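Local structure of cocosin 1 acidic chain (Cocos nucifera, 5WPW) at residues V291-Y294 and R295-V299; S362-S366 and D367-V371. The protein serves as a seed storage globulin of coconut, a nutrient reservoir assembled as a hexamer of two-chain, disulfide-linked subunits and a potential food allergen. The protein carries 2 engineered substitutions. All coordinates share one frame; numbering follows the deposited sequence.

Interaction 1: V291-Y294 and R295-V299; sequences VVLY and RNAMV
Tyr294 and Ala297 close a type II beta turn in which the amide N of Ala297 donates to O of Tyr294 over 3.0 Å. Asn296 takes the left-handed backbone conformation that such a turn requires at its third position, and the chain passes from strand 287-293 into strand 298-304, the end-to-end directions of 291-294 and 295-299 being 142° apart. On the inner side of the bend, Leu293 meets Ala297 and Val299. Its CG stands beside the backbone N and anti to the carbonyl carbon (chi1 -79°), which carries both methyls over to the second strand. The side chains of Leu293 and Val299 cross at about a right angle, and one valine methyl sits against both leucine methyls, Val299 CG2 lying 3.7 Å from Leu293 CD1 and 3.8 Å from Leu293 CD2. Leu293 CD2 also reaches CB of Ala297, at 3.9 Å. Farther from the turn, Val291 CG1 and Val299 CG2 approach tip to tip at 4.1 Å. Ile413 and Ala353 add to the packing round Leu293, and Leu360 lies against Val291. Met298 points from the other side of its strand and packs on Leu187 of a neighbouring subunit. At the exposed corner the bent chain of Arg295 folds its guanidinium group back close to OD1 of Asn296, at a doubtfully short distance. The chemistry is thus divided by depth: polar groups occupy the outside of the bend, whereas the buried inside is held by methyl-to-methyl contact, and the single backbone bond across the turn satisfies the Tyr294 carbonyl and closes the bend where the chain passes from one sheet of the cupin barrel to the other.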
loop_
_atom_site.group_PDB
_atom_site.type_symbol
_atom_site.label_atom_id
_atom_site.label_comp_id
_atom_site.label_asym_id
_atom_site.label_seq_id
_atom_site.Cartn_x
_atom_site.Cartn_y
_atom_site.Cartn_z
ATOM N N VAL A 291 20.050 23.359 7.241
ATOM C CA VAL A 291 20.558 23.628 8.585
ATOM C C VAL A 291 21.172 25.022 8.584
ATOM O O VAL A 291 22.048 25.316 7.767
ATOM C CB VAL A 291 21.593 22.582 9.028
ATOM C CG1 VAL A 291 22.109 22.873 10.424
ATOM C CG2 VAL A 291 21.000 21.179 8.960
ATOM N N VAL A 292 20.731 25.871 9.508
ATOM C CA VAL A 292 21.305 27.213 9.672
ATOM C C VAL A 292 21.671 27.354 11.145
ATOM O O VAL A 292 20.781 27.396 11.998
ATOM C CB VAL A 292 20.345 28.324 9.244
ATOM C CG1 VAL A 292 20.884 29.707 9.719
ATOM C CG2 VAL A 292 20.119 28.303 7.722
ATOM N N LEU A 293 22.971 27.391 11.439
ATOM C CA LEU A 293 23.503 27.465 12.792
ATOM C C LEU A 293 23.957 28.898 13.058
ATOM O O LEU A 293 24.682 29.481 12.242
ATOM C CB LEU A 293 24.687 26.517 12.960
ATOM C CG LEU A 293 24.408 25.029 13.171
ATOM C CD1 LEU A 293 25.717 24.280 13.230
ATOM C CD2 LEU A 293 23.636 24.849 14.458
ATOM N N TYR A 294 23.483 29.475 14.158
ATOM C CA TYR A 294 23.894 30.809 14.574
ATOM C C TYR A 294 25.276 30.724 15.220
ATOM O O TYR A 294 25.804 29.635 15.455
ATOM C CB TYR A 294 22.871 31.404 15.543
ATOM C CG TYR A 294 21.458 31.562 15.003
ATOM C CD1 TYR A 294 21.207 31.643 13.629
ATOM C CD2 TYR A 294 20.373 31.632 15.876
ATOM C CE1 TYR A 294 19.915 31.797 13.149
ATOM C CE2 TYR A 294 19.088 31.777 15.412
ATOM C CZ TYR A 294 18.859 31.854 14.049
ATOM O OH TYR A 294 17.570 31.999 13.607
ATOM N N ARG A 295 25.859 31.893 15.539
ATOM C CA ARG A 295 27.250 31.955 15.995
ATOM C C ARG A 295 27.531 30.937 17.098
ATOM O O ARG A 295 26.796 30.851 18.084
ATOM C CB ARG A 295 27.592 33.382 16.480
ATOM C CG ARG A 295 27.023 33.767 17.861
ATOM C CD ARG A 295 28.006 34.600 18.720
ATOM N NE ARG A 295 28.897 33.778 19.545
ATOM C CZ ARG A 295 28.643 33.380 20.795
ATOM N NH1 ARG A 295 27.505 33.702 21.397
ATOM N NH2 ARG A 295 29.532 32.642 21.443
ATOM N N ASN A 296 28.571 30.130 16.891
ATOM C CA ASN A 296 29.114 29.166 17.853
ATOM C C ASN A 296 28.152 28.038 18.246
ATOM O O ASN A 296 28.457 27.269 19.170
ATOM C CB ASN A 296 29.607 29.876 19.121
ATOM C CG ASN A 296 30.696 30.869 18.826
ATOM O OD1 ASN A 296 30.607 32.040 19.202
ATOM N ND2 ASN A 296 31.735 30.418 18.150
ATOM N N ALA A 297 27.007 27.901 17.586
ATOM C CA ALA A 297 26.085 26.839 17.977
ATOM C C ALA A 297 26.535 25.479 17.442
ATOM O O ALA A 297 27.458 25.355 16.629
ATOM C CB ALA A 297 24.665 27.140 17.504
ATOM N N MET A 298 25.835 24.451 17.893
ATOM C CA MET A 298 26.177 23.071 17.608
ATOM C C MET A 298 24.959 22.312 17.114
ATOM O O MET A 298 23.832 22.568 17.553
ATOM C CB MET A 298 26.713 22.381 18.856
ATOM C CG MET A 298 28.107 22.791 19.238
ATOM S SD MET A 298 28.897 21.441 20.106
ATOM C CE MET A 298 28.243 20.072 19.144
ATOM N N VAL A 299 25.198 21.389 16.192
ATOM C CA VAL A 299 24.283 20.288 15.952
ATOM C C VAL A 299 24.736 19.116 16.819
ATOM O O VAL A 299 25.893 18.692 16.742
ATOM C CB VAL A 299 24.234 19.902 14.466
ATOM C CG1 VAL A 299 23.156 18.850 14.248
ATOM C CG2 VAL A 299 23.919 21.110 13.611
#

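Interaction 2: S362-S366 and D367-V371; sequences SIKTS and DRAMV
Lys364 runs alongside Ala369 and ends against Val371, an arrangement that spans the loop leaving strand 357-364. With CG beside the backbone N (chi1 -57°) and the chain extended beyond it, the lysine lays its aliphatic part along the alanine methyl: Ala369 CB is 3.6 Å from Lys364 CB and 3.7 Å from Lys364 CD. The lysine then crosses Val371 at about a right angle, and its NZ comes within 3.3 Å of Val371 CG1. That ammonium group is well provided with polar partners. It donates to a water at 2.9 Å, which in turn gives a weak bond to O of Ala369, and it is hydrogen-bonded to OD1 of Asn304.

Nearer the bend, the Ser366 hydroxyl is swung opposite its own backbone N (chi1 -174°), which brings OG within 2.8 Å of the carbonyl O of the following residue, Asp367, to which it donates. The donor is tilted 27° from the plane of that carbonyl. The carboxylate of Asp367 faces the other way: OD1 accepts a weak bond from N of Arg368, and OD2 is tied to Ser275. Ser287 of the adjacent strand fastens the loop, its OG being bonded both to O of Ser366 and to N of Ala369, while Glu243 of a neighbouring subunit takes the amide N of Val371. An inverse gamma turn centred on Thr365 follows the end of strand 357-364, with a weak bond from Ser366 N to Lys364 O. The whole is a connection in the C-terminal cupin domain of an 11S globulin, carrying the chain from strand 357-364 of one sheet to the short strand 371-373 of the other.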
loop_
_atom_site.group_PDB
_atom_site.type_symbol
_atom_site.label_atom_id
_atom_site.label_comp_id
_atom_site.label_asym_id
_atom_site.label_seq_id
_atom_site.Cartn_x
_atom_site.Cartn_y
_atom_site.Cartn_z
ATOM N N SER A 362 21.714 19.594 3.105
ATOM C CA SER A 362 22.096 18.206 2.978
ATOM C C SER A 362 21.077 17.510 2.109
ATOM O O SER A 362 19.888 17.792 2.206
ATOM C CB SER A 362 22.193 17.507 4.333
ATOM O OG SER A 362 23.257 18.062 5.087
ATOM N N ILE A 363 21.558 16.619 1.258
ATOM C CA ILE A 363 20.711 15.724 0.477
ATOM C C ILE A 363 20.981 14.316 0.969
ATOM O O ILE A 363 22.136 13.895 1.029
ATOM C CB ILE A 363 20.998 15.818 -1.030
ATOM C CG1 ILE A 363 20.847 17.253 -1.545
ATOM C CG2 ILE A 363 20.117 14.794 -1.807
ATOM C CD1 ILE A 363 19.472 17.867 -1.297
ATOM N N LYS A 364 19.928 13.575 1.292
ATOM C CA LYS A 364 20.078 12.254 1.899
ATOM C C LYS A 364 19.468 11.209 0.986
ATOM O O LYS A 364 18.456 11.467 0.336
ATOM C CB LYS A 364 19.454 12.238 3.299
ATOM C CG LYS A 364 20.085 13.321 4.211
ATOM C CD LYS A 364 19.619 13.266 5.674
ATOM C CE LYS A 364 20.430 14.249 6.544
ATOM N NZ LYS A 364 20.233 13.967 8.000
ATOM N N THR A 365 20.100 10.024 0.956
ATOM C CA THR A 365 19.816 8.971 -0.028
ATOM C C THR A 365 18.690 8.048 0.427
ATOM O O THR A 365 18.788 6.823 0.328
ATOM C CB THR A 365 21.079 8.169 -0.355
ATOM O OG1 THR A 365 21.555 7.461 0.795
ATOM C CG2 THR A 365 22.189 9.068 -0.882
ATOM N N SER A 366 17.600 8.634 0.922
ATOM C CA SER A 366 16.424 7.872 1.286
ATOM C C SER A 366 15.267 8.841 1.393
ATOM O O SER A 366 15.435 9.979 1.840
ATOM C CB SER A 366 16.623 7.129 2.623
ATOM O OG SER A 366 15.532 6.267 2.909
ATOM N N ASP A 367 14.088 8.380 1.010
ATOM C CA ASP A 367 12.930 9.083 1.497
ATOM C C ASP A 367 12.870 8.917 3.013
ATOM O O ASP A 367 13.299 7.896 3.570
ATOM C CB ASP A 367 11.640 8.570 0.871
ATOM C CG ASP A 367 10.437 9.349 1.362
ATOM O OD1 ASP A 367 10.623 10.561 1.695
ATOM O OD2 ASP A 367 9.326 8.778 1.425
ATOM N N ARG A 368 12.346 9.941 3.672
ATOM C CA ARG A 368 12.157 9.959 5.121
ATOM C C ARG A 368 13.447 9.560 5.829
ATOM O O ARG A 368 13.487 8.685 6.699
ATOM C CB ARG A 368 10.963 9.082 5.510
ATOM C CG ARG A 368 9.711 9.569 4.769
ATOM C CD ARG A 368 8.416 8.974 5.249
ATOM N NE ARG A 368 8.462 7.520 5.265
ATOM C CZ ARG A 368 7.410 6.751 5.530
ATOM N NH1 ARG A 368 6.230 7.314 5.780
ATOM N NH2 ARG A 368 7.533 5.425 5.529
ATOM N N ALA A 369 14.532 10.190 5.396
ATOM C CA ALA A 369 15.806 10.010 6.066
ATOM C C ALA A 369 15.661 10.449 7.518
ATOM O O ALA A 369 15.002 11.450 7.817
ATOM C CB ALA A 369 16.891 10.834 5.360
ATOM N N MET A 370 16.249 9.674 8.419
ATOM C CA MET A 370 16.145 9.889 9.861
ATOM C C MET A 370 17.530 9.906 10.477
ATOM O O MET A 370 18.432 9.195 10.023
ATOM C CB MET A 370 15.326 8.778 10.530
ATOM C CG MET A 370 13.858 8.807 10.176
ATOM S SD MET A 370 12.914 7.675 11.191
ATOM C CE MET A 370 13.659 6.082 10.778
ATOM N N VAL A 371 17.700 10.712 11.523
ATOM C CA VAL A 371 18.925 10.671 12.298
ATOM C C VAL A 371 18.610 10.161 13.705
ATOM O O VAL A 371 17.468 10.213 14.196
ATOM C CB VAL A 371 19.630 12.045 12.386
ATOM C CG1 VAL A 371 19.962 12.589 10.983
ATOM C CG2 VAL A 371 18.765 13.002 13.175
HETATM O O HOH W 1 17.469 13.349 8.617
#

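Interactions 1 and 2 follow one another along the chain of the second cupin domain, and both join the same two sheets. Strands 287-293 and 357-364 are antiparallel neighbours in one sheet; strand 298-304, entered through the turn of interaction 1, pairs in the other with strand 371-373, reached through the loop of interaction 2. The two contacts do not touch: their centres lie 20 Å apart, although their nearest atoms are about 5 Å from each other. Backbone bonds of Val291 with Leu360 and of Ser362 with Glu289 join the paired strands between them. Interaction 1 is largely apolar and buried, interaction 2 more polar; one residue of interaction 1 and several of interaction 2 meet neighbouring subunits.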